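Local structure of succinate-acetate/proton symporter SatP (Escherichia coli K-12, 5ZUG) at residues N27-Y33 / A155-L160; F77-L81 / V103-L107; T112-F116 / F130-T134; V125-V129 / S165-L169. The protein forms a hexameric membrane channel for acetate and probably also carries succinate, perhaps together with protons. All coordinates share one frame. Residue numbers count along the deposited sequence, not the author numbering.

Overall arrangement
Four antiparallel pairings join five of the subunit's six helices; helix 38-58 takes no part in them. In chain order, contact 2 joins helices 65-86 and 98-117, contact 3 joins 98-117 to 124-146, and contact 4 joins 124-146 to 149-179; contact 1 spans the whole series by setting helix 12-31 against 149-179, so that the first and last helices meet and the bundle closes. Contacts 3 and 4 share helix 124-146, have centres 11 Å apart and touch through Phe116 and Gln127. Contacts 2 and 4 lie on opposite sides of the chain's centre, with their own centres about 21 Å apart. Detergent occupies the pocket beside contacts 3 and 4, whereas contacts 1, 2 and 3 reach neighbouring subunits of the hexamer.

Contact 1: N27-Y33 / A155-L160; sequences NLHNVGY and AGWIGL
This is a close, glycine-mediated helix-helix packing contact in which the C-terminal end of helix 12-31 lies against helix 149-179, bringing the first and last helices of the subunit together. The short helical segments run antiparallel at 153° (signed crossing angle -153°), with axes 7.7 Å apart and Val31 CA 4.6 Å from Gly156 CA. Such proximity depends on Gly156 and Gly159, one turn apart on the facing side: a CB on Gly156 would clash with Val31 N, and one on Gly159 with Asn27 CG. Asn27 (chi1 m) fits as a knob among Ala155, Gly156, Gly159 and Leu160, its OD1 3.3 Å from Gly156 CA and its CG 3.6 Å from Gly159 CA. Within its own helix, OD1 of Asn27 accepts a hydrogen bond from Asn30 ND2 (3.1 Å), while Asn27 ND2 bonds to Thr23 O. Val31 (chi1 t) sets CG2 over the face of the Trp157 five-membered ring, 3.3 Å from its centroid, a CH-pi contact, and Leu28 CD2 meets Leu160 CD2 at 3.5 Å. Gly32 then leaves the helix with positive phi (119°), and Tyr33 OH comes 3.7 Å from Trp157 CH2 at the ring edge. Helix 124-146 flanks the pair, touched by Asn30, Ala155 and Ile158, while Leu28 also packs on Val103 of a neighbouring subunit.

Contact 2: F77-L81 / V103-L107; sequences FWLTL and VYLGL
Segments 77-81 of helix 65-86 and 103-107 of helix 98-117 are both helical and run almost exactly antiparallel (174°), but their axes are 12.5 Å apart and even the nearest CA atoms, of Phe77 and Leu105, are 9.4 Å apart. Long side chains therefore span the gap. Tyr104 (chi1 153°, t) points across, and its OH donates a hydrogen bond to Thr80 OG1 at 2.8 Å. Thr80 adopts the p rotamer, which lets OG1 donate in turn to the backbone, 2.7 Å from Phe77 O. Phe77 (chi1 t) places CE1 3.4 Å from Tyr104 OH and 3.7 Å from Leu105 CD2; its ring and that of Tyr104 are inclined at 25° but slid apart, with centroids 5.9 Å apart and little overlap. Trp108 meets both rings edge-to-face, and Phe137 on helix 124-146 meets Phe77 likewise. A single tyrosine-threonine bond in a largely aromatic and aliphatic setting thus gives the buried phenol a polar partner, and the threonine passes the chain of hydrogen bonds on to a helix carbonyl.

Contact 3: T112-F116 / F130-T134; sequences TLFMF and FFSLT. With BNG (nonyl beta-D-glucopyranoside), chain G.
Beside the pocket that holds nonyl beta-D-glucopyranoside, a detergent molecule, helices 98-117 and 124-146 pack as consecutive antiparallel members of the bundle, and Phe130 belongs to both the interface and the pocket. The segments cross at a signed angle of -158° with axes 8.8 Å apart; Thr112 CA lies 5.6 Å from Thr134 CA, and Phe116 CA 5.3 Å from Phe130 CA, one turn further along. Thr112 (chi1 m) directs CG2 into the partner helix, 3.2 Å from Thr134 OG1, 3.6 Å from Phe130 O and 3.8 Å from Leu133 CG. Its OG1 is engaged with Tyr74 OH and Trp108 O. Phe130 (chi1 -88°) lays its ring against segment 112-116, with CE2 3.4 Å from Met115 CB and the backbone O of Met115 over one face, while CE1 reaches the detergent tail at BNG C6' (3.8 Å). On the other flank, Phe116 (chi1 t) brings CE1 3.9 Å from Phe131 CB, the two rings meeting obliquely at 58°. Phe114 and Met115 also pack on Met171 of a neighbouring subunit. No hydrogen bond crosses between the segments: Thr134 OG1 donates to Phe130 O of its own helix (2.6 Å), so aliphatic groups and rings hold the pair together, and the same apolar chemistry is consistent with Phe130 lying against the detergent's alkyl chain.

Contact 4: V125-V129 / S165-L169; sequences VLQFV and SAIYL
Val125 (chi1 t) overlaps the helix that carries Leu169, with CG1 3.7 Å from Leu169 CB and 3.8 Å from Ser165 O, while CG2 lies 4.4 Å from CD2 at the edge of the Tyr168 ring. Both segments are helical and cross antiparallel at a signed angle of -156°, with axes 9.4 Å apart; the CA atoms pair as Val125 with Leu169 (6.3 Å) and, one turn on, Val129 with Ser165 (5.9 Å). At that second position the small serine permits close packing: Val129 CG1 is 3.4 Å from Ser165 CB, and Phe128 CD2 presents the ring edge 3.1 Å from Ser165 OG. That hydroxyl is hydrogen-bonded to Ile161 O in its own helix, and no hydrogen bond links the two segments. Leu126 and Leu169, both with chi1 t and chi2 p, meet through CD1 of Leu126 and CD2 of Leu169 at 3.7 Å. Leu126 and Val129 also touch the bound nonyl beta-D-glucopyranoside, so this apolar seam borders the detergent pocket. Helices 124-146 and 149-179 are thus joined, with helix 12-31 packing on Ala166 and Leu169 through Leu16, while the C-terminal loop around Pro185 and Ile186 bonds to Tyr168 OH and the Val125 backbone.

Contact 1: N27-Y33 / A155-L160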
loop_
_atom_site.group_PDB
_atom_site.type_symbol
_atom_site.label_atom_id
_atom_site.label_comp_id
_atom_site.label_asym_id
_atom_site.label_seq_id
_atom_site.Cartn_x
_atom_site.Cartn_y
_atom_site.Cartn_z
ATOM N N ASN A 27 17.557 13.248 19.774
ATOM C CA ASN A 27 18.373 14.235 20.462
ATOM C C ASN A 27 19.016 13.706 21.728
ATOM O O ASN A 27 19.948 14.336 22.229
ATOM C CB ASN A 27 17.532 15.475 20.758
ATOM C CG ASN A 27 17.298 16.295 19.522
ATOM O OD1 ASN A 27 18.184 17.009 19.066
ATOM N ND2 ASN A 27 16.150 16.095 18.893
ATOM N N LEU A 28 18.566 12.565 22.257
ATOM C CA LEU A 28 19.393 11.901 23.251
ATOM C C LEU A 28 20.724 11.480 22.639
ATOM O O LEU A 28 21.742 11.390 23.341
ATOM C CB LEU A 28 18.654 10.708 23.843
ATOM C CG LEU A 28 17.496 11.151 24.746
ATOM C CD1 LEU A 28 16.837 9.930 25.339
ATOM C CD2 LEU A 28 17.967 12.100 25.834
ATOM N N HIS A 29 20.738 11.251 21.327
ATOM C CA HIS A 29 21.984 11.037 20.611
ATOM C C HIS A 29 22.727 12.346 20.328
ATOM O O HIS A 29 23.955 12.399 20.452
ATOM C CB HIS A 29 21.723 10.301 19.311
ATOM C CG HIS A 29 22.786 10.546 18.295
ATOM N ND1 HIS A 29 24.006 9.904 18.325
ATOM C CD2 HIS A 29 22.830 11.392 17.238
ATOM C CE1 HIS A 29 24.744 10.332 17.317
ATOM N NE2 HIS A 29 24.053 11.228 16.638
ATOM N N ASN A 30 22.019 13.395 19.890
ATOM C CA ASN A 30 22.690 14.658 19.568
ATOM C C ASN A 30 23.378 15.246 20.793
ATOM O O ASN A 30 24.468 15.824 20.691
ATOM C CB ASN A 30 21.695 15.688 19.023
ATOM C CG ASN A 30 21.437 15.545 17.539
ATOM O OD1 ASN A 30 22.194 14.894 16.827
ATOM N ND2 ASN A 30 20.378 16.184 17.058
ATOM N N VAL A 31 22.740 15.115 21.960
ATOM C CA VAL A 31 23.338 15.529 23.225
ATOM C C VAL A 31 24.567 14.694 23.549
ATOM O O VAL A 31 25.503 15.183 24.186
ATOM C CB VAL A 31 22.274 15.474 24.342
ATOM C CG1 VAL A 31 22.900 15.303 25.697
ATOM C CG2 VAL A 31 21.484 16.765 24.327
ATOM N N GLY A 32 24.584 13.431 23.147
ATOM C CA GLY A 32 25.746 12.587 23.357
ATOM C C GLY A 32 25.482 11.369 24.219
ATOM O O GLY A 32 26.393 10.562 24.410
ATOM N N TYR A 33 24.293 11.183 24.792
ATOM C CA TYR A 33 24.104 10.041 25.676
ATOM C C TYR A 33 24.261 8.717 24.952
ATOM O O TYR A 33 24.764 7.754 25.536
ATOM C CB TYR A 33 22.730 10.106 26.345
ATOM C CG TYR A 33 22.601 11.141 27.433
ATOM C CD1 TYR A 33 23.554 12.138 27.594
ATOM C CD2 TYR A 33 21.520 11.118 28.307
ATOM C CE1 TYR A 33 23.440 13.080 28.597
ATOM C CE2 TYR A 33 21.394 12.056 29.307
ATOM C CZ TYR A 33 22.352 13.036 29.445
ATOM O OH TYR A 33 22.229 13.969 30.442
ATOM N N ALA A 155 22.134 22.039 20.139
ATOM C CA ALA A 155 20.924 21.734 19.383
ATOM C C ALA A 155 20.198 20.538 19.982
ATOM O O ALA A 155 18.967 20.471 19.948
ATOM C CB ALA A 155 21.267 21.467 17.917
ATOM N N GLY A 156 20.953 19.555 20.476
ATOM C CA GLY A 156 20.344 18.402 21.127
ATOM C C GLY A 156 19.440 18.761 22.293
ATOM O O GLY A 156 18.328 18.241 22.408
ATOM N N TRP A 157 19.896 19.661 23.170
ATOM C CA TRP A 157 19.072 20.058 24.314
ATOM C C TRP A 157 17.835 20.844 23.870
ATOM O O TRP A 157 16.734 20.650 24.409
ATOM C CB TRP A 157 19.909 20.861 25.308
ATOM C CG TRP A 157 20.849 19.972 26.006
ATOM C CD1 TRP A 157 22.188 19.846 25.759
ATOM C CD2 TRP A 157 20.527 19.001 27.013
ATOM N NE1 TRP A 157 22.726 18.866 26.569
ATOM C CE2 TRP A 157 21.730 18.332 27.350
ATOM C CE3 TRP A 157 19.348 18.637 27.668
ATOM C CZ2 TRP A 157 21.783 17.312 28.316
ATOM C CZ3 TRP A 157 19.402 17.624 28.629
ATOM C CH2 TRP A 157 20.614 16.975 28.941
ATOM N N ILE A 158 17.982 21.718 22.873
ATOM C CA ILE A 158 16.802 22.385 22.337
ATOM C C ILE A 158 15.846 21.363 21.740
ATOM O O ILE A 158 14.625 21.469 21.897
ATOM C CB ILE A 158 17.215 23.457 21.309
ATOM C CG1 ILE A 158 17.991 24.560 22.022
ATOM C CG2 ILE A 158 15.999 23.991 20.526
ATOM C CD1 ILE A 158 18.249 25.770 21.195
ATOM N N GLY A 159 16.389 20.337 21.078
ATOM C CA GLY A 159 15.552 19.303 20.493
ATOM C C GLY A 159 14.806 18.485 21.532
ATOM O O GLY A 159 13.673 18.051 21.295
ATOM N N LEU A 160 15.448 18.208 22.672
ATOM C CA LEU A 160 14.750 17.489 23.736
ATOM C C LEU A 160 13.541 18.280 24.223
ATOM O O LEU A 160 12.470 17.707 24.469
ATOM C CB LEU A 160 15.697 17.189 24.897
ATOM C CG LEU A 160 16.812 16.191 24.595
ATOM C CD1 LEU A 160 17.893 16.224 25.660
ATOM C CD2 LEU A 160 16.257 14.792 24.409
#

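Contact 2: F77-L81 / V103-L107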
loop_
_atom_site.group_PDB
_atom_site.type_symbol
_atom_site.label_atom_id
_atom_site.label_comp_id
_atom_site.label_asym_id
_atom_site.label_seq_id
_atom_site.Cartn_x
_atom_site.Cartn_y
_atom_site.Cartn_z
ATOM N N PHE A 77 10.029 14.047 6.241
ATOM C CA PHE A 77 11.391 14.362 6.662
ATOM C C PHE A 77 12.014 13.189 7.401
ATOM O O PHE A 77 13.145 12.789 7.115
ATOM C CB PHE A 77 11.427 15.580 7.571
ATOM C CG PHE A 77 12.680 15.648 8.416
ATOM C CD1 PHE A 77 13.866 16.154 7.885
ATOM C CD2 PHE A 77 12.684 15.196 9.736
ATOM C CE1 PHE A 77 15.039 16.218 8.653
ATOM C CE2 PHE A 77 13.844 15.253 10.500
ATOM C CZ PHE A 77 15.032 15.771 9.948
ATOM N N TRP A 78 11.288 12.644 8.379
ATOM C CA TRP A 78 11.793 11.507 9.129
ATOM C C TRP A 78 12.084 10.314 8.230
ATOM O O TRP A 78 13.036 9.563 8.491
ATOM C CB TRP A 78 10.820 11.136 10.233
ATOM C CG TRP A 78 10.950 12.020 11.417
ATOM C CD1 TRP A 78 10.052 12.932 11.855
ATOM C CD2 TRP A 78 12.092 12.133 12.284
ATOM N NE1 TRP A 78 10.530 13.574 12.973
ATOM C CE2 TRP A 78 11.779 13.105 13.259
ATOM C CE3 TRP A 78 13.343 11.472 12.354
ATOM C CZ2 TRP A 78 12.660 13.446 14.293
ATOM C CZ3 TRP A 78 14.218 11.811 13.381
ATOM C CH2 TRP A 78 13.871 12.785 14.339
ATOM N N LEU A 79 11.269 10.104 7.190
ATOM C CA LEU A 79 11.561 9.047 6.229
ATOM C C LEU A 79 12.819 9.360 5.425
ATOM O O LEU A 79 13.654 8.470 5.202
ATOM C CB LEU A 79 10.380 8.829 5.288
ATOM C CG LEU A 79 9.188 8.130 5.915
ATOM C CD1 LEU A 79 8.132 7.835 4.886
ATOM C CD2 LEU A 79 9.672 6.868 6.566
ATOM N N THR A 80 12.989 10.617 4.994
ATOM C CA THR A 80 14.209 10.938 4.267
ATOM C C THR A 80 15.418 10.789 5.180
ATOM O O THR A 80 16.481 10.334 4.735
ATOM C CB THR A 80 14.176 12.345 3.638
ATOM O OG1 THR A 80 14.015 13.355 4.639
ATOM C CG2 THR A 80 13.095 12.458 2.572
ATOM N N LEU A 81 15.274 11.159 6.456
ATOM C CA LEU A 81 16.391 11.047 7.390
ATOM C C LEU A 81 16.817 9.585 7.554
ATOM O O LEU A 81 18.014 9.264 7.527
ATOM C CB LEU A 81 16.039 11.677 8.749
ATOM C CG LEU A 81 17.199 11.660 9.748
ATOM C CD1 LEU A 81 18.337 12.476 9.174
ATOM C CD2 LEU A 81 16.824 12.205 11.075
ATOM N N VAL A 103 22.751 21.855 4.827
ATOM C CA VAL A 103 21.898 22.632 3.932
ATOM C C VAL A 103 20.510 21.998 3.857
ATOM O O VAL A 103 19.484 22.688 3.784
ATOM C CB VAL A 103 22.566 22.752 2.548
ATOM C CG1 VAL A 103 21.670 23.508 1.591
ATOM C CG2 VAL A 103 23.938 23.415 2.673
ATOM N N TYR A 104 20.472 20.667 3.862
ATOM C CA TYR A 104 19.225 19.916 3.907
ATOM C C TYR A 104 18.435 20.237 5.172
ATOM O O TYR A 104 17.259 20.618 5.095
ATOM C CB TYR A 104 19.574 18.434 3.782
ATOM C CG TYR A 104 18.647 17.410 4.374
ATOM C CD1 TYR A 104 18.835 16.959 5.672
ATOM C CD2 TYR A 104 17.628 16.838 3.628
ATOM C CE1 TYR A 104 18.025 15.986 6.220
ATOM C CE2 TYR A 104 16.816 15.866 4.171
ATOM C CZ TYR A 104 17.022 15.438 5.464
ATOM O OH TYR A 104 16.226 14.457 6.009
ATOM N N LEU A 105 19.060 20.083 6.349
ATOM C CA LEU A 105 18.407 20.511 7.589
ATOM C C LEU A 105 18.145 22.020 7.607
ATOM O O LEU A 105 17.230 22.485 8.300
ATOM C CB LEU A 105 19.224 20.114 8.819
ATOM C CG LEU A 105 19.385 18.623 9.077
ATOM C CD1 LEU A 105 20.578 18.374 9.996
ATOM C CD2 LEU A 105 18.109 18.060 9.642
ATOM N N GLY A 106 18.935 22.801 6.868
ATOM C CA GLY A 106 18.683 24.232 6.807
ATOM C C GLY A 106 17.414 24.561 6.044
ATOM O O GLY A 106 16.633 25.413 6.477
ATOM N N LEU A 107 17.180 23.883 4.912
ATOM C CA LEU A 107 15.904 24.015 4.204
ATOM C C LEU A 107 14.713 23.614 5.078
ATOM O O LEU A 107 13.679 24.287 5.063
ATOM C CB LEU A 107 15.911 23.181 2.918
ATOM C CG LEU A 107 16.329 23.788 1.583
ATOM C CD1 LEU A 107 16.541 22.724 0.547
ATOM C CD2 LEU A 107 15.203 24.689 1.111
#

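Contact 3: T112-F116 / F130-T134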
loop_
_atom_site.group_PDB
_atom_site.type_symbol
_atom_site.label_atom_id
_atom_site.label_comp_id
_atom_site.label_asym_id
_atom_site.label_seq_id
_atom_site.Cartn_x
_atom_site.Cartn_y
_atom_site.Cartn_z
ATOM N N THR A 112 10.118 25.312 8.357
ATOM C CA THR A 112 9.576 25.455 9.709
ATOM C C THR A 112 9.392 26.918 10.097
ATOM O O THR A 112 8.442 27.262 10.804
ATOM C CB THR A 112 10.491 24.750 10.710
ATOM O OG1 THR A 112 10.684 23.392 10.302
ATOM C CG2 THR A 112 9.916 24.783 12.110
ATOM N N LEU A 113 10.292 27.796 9.642
ATOM C CA LEU A 113 10.216 29.217 9.990
ATOM C C LEU A 113 8.922 29.858 9.498
ATOM O O LEU A 113 8.235 30.549 10.257
ATOM C CB LEU A 113 11.427 29.952 9.419
ATOM C CG LEU A 113 11.443 31.475 9.550
ATOM C CD1 LEU A 113 11.578 31.928 10.991
ATOM C CD2 LEU A 113 12.579 32.020 8.701
ATOM N N PHE A 114 8.593 29.673 8.217
ATOM C CA PHE A 114 7.336 30.189 7.689
ATOM C C PHE A 114 6.159 29.580 8.423
ATOM O O PHE A 114 5.218 30.283 8.807
ATOM C CB PHE A 114 7.224 29.875 6.203
ATOM C CG PHE A 114 8.047 30.767 5.328
ATOM C CD1 PHE A 114 7.576 32.015 4.940
ATOM C CD2 PHE A 114 9.301 30.352 4.886
ATOM C CE1 PHE A 114 8.347 32.837 4.128
ATOM C CE2 PHE A 114 10.076 31.169 4.081
ATOM C CZ PHE A 114 9.600 32.412 3.698
ATOM N N MET A 115 6.198 28.266 8.632
ATOM C CA MET A 115 5.103 27.594 9.306
ATOM C C MET A 115 4.918 28.103 10.723
ATOM O O MET A 115 3.818 27.990 11.267
ATOM C CB MET A 115 5.344 26.085 9.304
ATOM C CG MET A 115 5.411 25.456 7.937
ATOM S SD MET A 115 3.836 25.549 7.078
ATOM C CE MET A 115 2.889 24.296 7.946
ATOM N N PHE A 116 5.964 28.678 11.319
ATOM C CA PHE A 116 5.827 29.312 12.628
ATOM C C PHE A 116 4.873 30.503 12.573
ATOM O O PHE A 116 4.038 30.678 13.464
ATOM C CB PHE A 116 7.199 29.736 13.162
ATOM C CG PHE A 116 7.134 30.681 14.342
ATOM C CD1 PHE A 116 6.810 30.218 15.610
ATOM C CD2 PHE A 116 7.425 32.032 14.184
ATOM C CE1 PHE A 116 6.758 31.083 16.692
ATOM C CE2 PHE A 116 7.383 32.900 15.260
ATOM C CZ PHE A 116 7.053 32.426 16.518
ATOM N N PHE A 130 6.921 25.035 17.169
ATOM C CA PHE A 130 7.448 25.529 15.906
ATOM C C PHE A 130 8.603 26.509 16.102
ATOM O O PHE A 130 9.499 26.570 15.253
ATOM C CB PHE A 130 6.340 26.166 15.069
ATOM C CG PHE A 130 5.609 25.188 14.181
ATOM C CD1 PHE A 130 4.555 24.428 14.693
ATOM C CD2 PHE A 130 5.995 24.995 12.853
ATOM C CE1 PHE A 130 3.864 23.532 13.896
ATOM C CE2 PHE A 130 5.321 24.092 12.042
ATOM C CZ PHE A 130 4.243 23.360 12.559
ATOM N N PHE A 131 8.618 27.291 17.189
ATOM C CA PHE A 131 9.780 28.146 17.437
ATOM C C PHE A 131 11.022 27.312 17.733
ATOM O O PHE A 131 12.061 27.480 17.090
ATOM C CB PHE A 131 9.522 29.113 18.597
ATOM C CG PHE A 131 10.679 30.039 18.867
ATOM C CD1 PHE A 131 10.916 31.132 18.050
ATOM C CD2 PHE A 131 11.574 29.770 19.894
ATOM C CE1 PHE A 131 12.008 31.968 18.281
ATOM C CE2 PHE A 131 12.667 30.595 20.131
ATOM C CZ PHE A 131 12.885 31.697 19.326
ATOM N N SER A 132 10.925 26.399 18.703
ATOM C CA SER A 132 12.063 25.577 19.096
ATOM C C SER A 132 12.534 24.656 17.970
ATOM O O SER A 132 13.739 24.384 17.858
ATOM C CB SER A 132 11.703 24.778 20.339
ATOM O OG SER A 132 10.521 24.032 20.120
ATOM N N LEU A 133 11.608 24.157 17.140
ATOM C CA LEU A 133 12.007 23.358 15.984
ATOM C C LEU A 133 12.774 24.199 14.977
ATOM O O LEU A 133 13.712 23.704 14.340
ATOM C CB LEU A 133 10.789 22.710 15.324
ATOM C CG LEU A 133 11.036 21.730 14.165
ATOM C CD1 LEU A 133 11.925 20.572 14.577
ATOM C CD2 LEU A 133 9.717 21.225 13.568
ATOM N N THR A 134 12.387 25.469 14.805
ATOM C CA THR A 134 13.161 26.368 13.947
ATOM C C THR A 134 14.570 26.561 14.490
ATOM O O THR A 134 15.548 26.536 13.730
ATOM C CB THR A 134 12.457 27.712 13.802
ATOM O OG1 THR A 134 11.099 27.491 13.413
ATOM C CG2 THR A 134 13.148 28.542 12.749
HETATM C C1 BNG G . -4.470 21.936 14.820
HETATM C C2 BNG G . -5.151 21.918 16.177
HETATM C C3 BNG G . -6.560 22.162 15.922
HETATM C C4 BNG G . -6.663 23.611 15.643
HETATM C C5 BNG G . -5.929 23.960 14.341
HETATM C C6 BNG G . -4.931 25.034 14.511
HETATM C "C1'" BNG G . -2.488 22.002 13.772
HETATM C "C2'" BNG G . -1.457 20.962 14.204
HETATM C "C3'" BNG G . -0.229 21.075 13.313
HETATM C "C4'" BNG G . 1.017 20.771 14.178
HETATM C "C5'" BNG G . 2.050 20.051 13.312
HETATM C "C6'" BNG G . 3.229 19.852 14.270
HETATM C "C7'" BNG G . 4.077 18.682 13.787
HETATM C "C8'" BNG G . 5.485 19.249 13.581
HETATM C "C9'" BNG G . 5.999 19.776 14.915
HETATM O O1 BNG G . -3.193 22.294 14.938
HETATM O O2 BNG G . -5.044 20.681 16.857
HETATM O O3 BNG G . -7.389 21.800 17.041
HETATM O O4 BNG G . -8.049 23.920 15.588
HETATM O O5 BNG G . -5.022 22.926 13.844
HETATM O O6 BNG G . -3.843 24.406 13.918
#

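Contact 4: V125-V129 / S165-L169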
loop_
_atom_site.group_PDB
_atom_site.type_symbol
_atom_site.label_atom_id
_atom_site.label_comp_id
_atom_site.label_asym_id
_atom_site.label_seq_id
_atom_site.Cartn_x
_atom_site.Cartn_y
_atom_site.Cartn_z
ATOM N N VAL A 125 1.429 26.686 23.203
ATOM C CA VAL A 125 2.396 25.594 23.075
ATOM C C VAL A 125 2.672 25.273 21.607
ATOM O O VAL A 125 3.816 24.990 21.233
ATOM C CB VAL A 125 1.923 24.341 23.836
ATOM C CG1 VAL A 125 2.917 23.220 23.639
ATOM C CG2 VAL A 125 1.774 24.645 25.311
ATOM N N LEU A 126 1.639 25.305 20.751
ATOM C CA LEU A 126 1.867 25.067 19.327
ATOM C C LEU A 126 2.862 26.066 18.748
ATOM O O LEU A 126 3.731 25.690 17.956
ATOM C CB LEU A 126 0.558 25.100 18.537
ATOM C CG LEU A 126 0.803 24.704 17.065
ATOM C CD1 LEU A 126 1.133 23.226 16.895
ATOM C CD2 LEU A 126 -0.347 25.091 16.179
ATOM N N GLN A 127 2.757 27.344 19.128
ATOM C CA GLN A 127 3.757 28.326 18.704
ATOM C C GLN A 127 5.144 27.944 19.209
ATOM O O GLN A 127 6.158 28.217 18.551
ATOM C CB GLN A 127 3.382 29.722 19.205
ATOM C CG GLN A 127 2.111 30.277 18.571
ATOM C CD GLN A 127 1.471 31.436 19.336
ATOM O OE1 GLN A 127 1.840 31.745 20.468
ATOM N NE2 GLN A 127 0.494 32.062 18.715
ATOM N N PHE A 128 5.214 27.346 20.399
ATOM C CA PHE A 128 6.513 26.999 20.955
ATOM C C PHE A 128 7.153 25.824 20.217
ATOM O O PHE A 128 8.366 25.838 19.990
ATOM C CB PHE A 128 6.412 26.722 22.449
ATOM C CG PHE A 128 7.743 26.474 23.095
ATOM C CD1 PHE A 128 8.666 27.502 23.204
ATOM C CD2 PHE A 128 8.071 25.231 23.616
ATOM C CE1 PHE A 128 9.892 27.291 23.798
ATOM C CE2 PHE A 128 9.307 25.018 24.214
ATOM C CZ PHE A 128 10.206 26.052 24.307
ATOM N N VAL A 129 6.392 24.775 19.870
ATOM C CA VAL A 129 7.045 23.654 19.189
ATOM C C VAL A 129 7.615 24.126 17.853
ATOM O O VAL A 129 8.709 23.723 17.456
ATOM C CB VAL A 129 6.119 22.416 19.029
ATOM C CG1 VAL A 129 5.303 22.132 20.278
ATOM C CG2 VAL A 129 5.281 22.417 17.763
ATOM N N SER A 165 7.603 19.354 24.196
ATOM C CA SER A 165 6.445 20.231 23.982
ATOM C C SER A 165 5.374 19.529 23.170
ATOM O O SER A 165 4.191 19.606 23.503
ATOM C CB SER A 165 6.818 21.529 23.258
ATOM O OG SER A 165 7.972 22.123 23.761
ATOM N N ALA A 166 5.773 18.866 22.073
ATOM C CA ALA A 166 4.810 18.212 21.190
ATOM C C ALA A 166 4.048 17.130 21.923
ATOM O O ALA A 166 2.850 16.935 21.690
ATOM C CB ALA A 166 5.519 17.638 19.965
ATOM N N ILE A 167 4.735 16.407 22.809
ATOM C CA ILE A 167 4.083 15.364 23.594
ATOM C C ILE A 167 3.076 15.968 24.555
ATOM O O ILE A 167 1.944 15.486 24.680
ATOM C CB ILE A 167 5.130 14.525 24.346
ATOM C CG1 ILE A 167 6.021 13.777 23.338
ATOM C CG2 ILE A 167 4.443 13.579 25.296
ATOM C CD1 ILE A 167 7.049 12.915 23.964
ATOM N N TYR A 168 3.473 17.042 25.243
ATOM C CA TYR A 168 2.563 17.709 26.165
ATOM C C TYR A 168 1.363 18.277 25.422
ATOM O O TYR A 168 0.212 18.056 25.814
ATOM C CB TYR A 168 3.298 18.821 26.898
ATOM C CG TYR A 168 2.395 19.563 27.840
ATOM C CD1 TYR A 168 1.991 18.974 29.042
ATOM C CD2 TYR A 168 1.902 20.828 27.508
ATOM C CE1 TYR A 168 1.157 19.637 29.901
ATOM C CE2 TYR A 168 1.056 21.504 28.362
ATOM C CZ TYR A 168 0.683 20.906 29.556
ATOM O OH TYR A 168 -0.157 21.579 30.412
ATOM N N LEU A 169 1.623 18.971 24.309
ATOM C CA LEU A 169 0.555 19.540 23.499
ATOM C C LEU A 169 -0.419 18.453 23.040
ATOM O O LEU A 169 -1.637 18.608 23.145
ATOM C CB LEU A 169 1.150 20.245 22.282
ATOM C CG LEU A 169 0.048 20.868 21.426
ATOM C CD1 LEU A 169 -0.733 21.819 22.339
ATOM C CD2 LEU A 169 0.515 21.528 20.112
#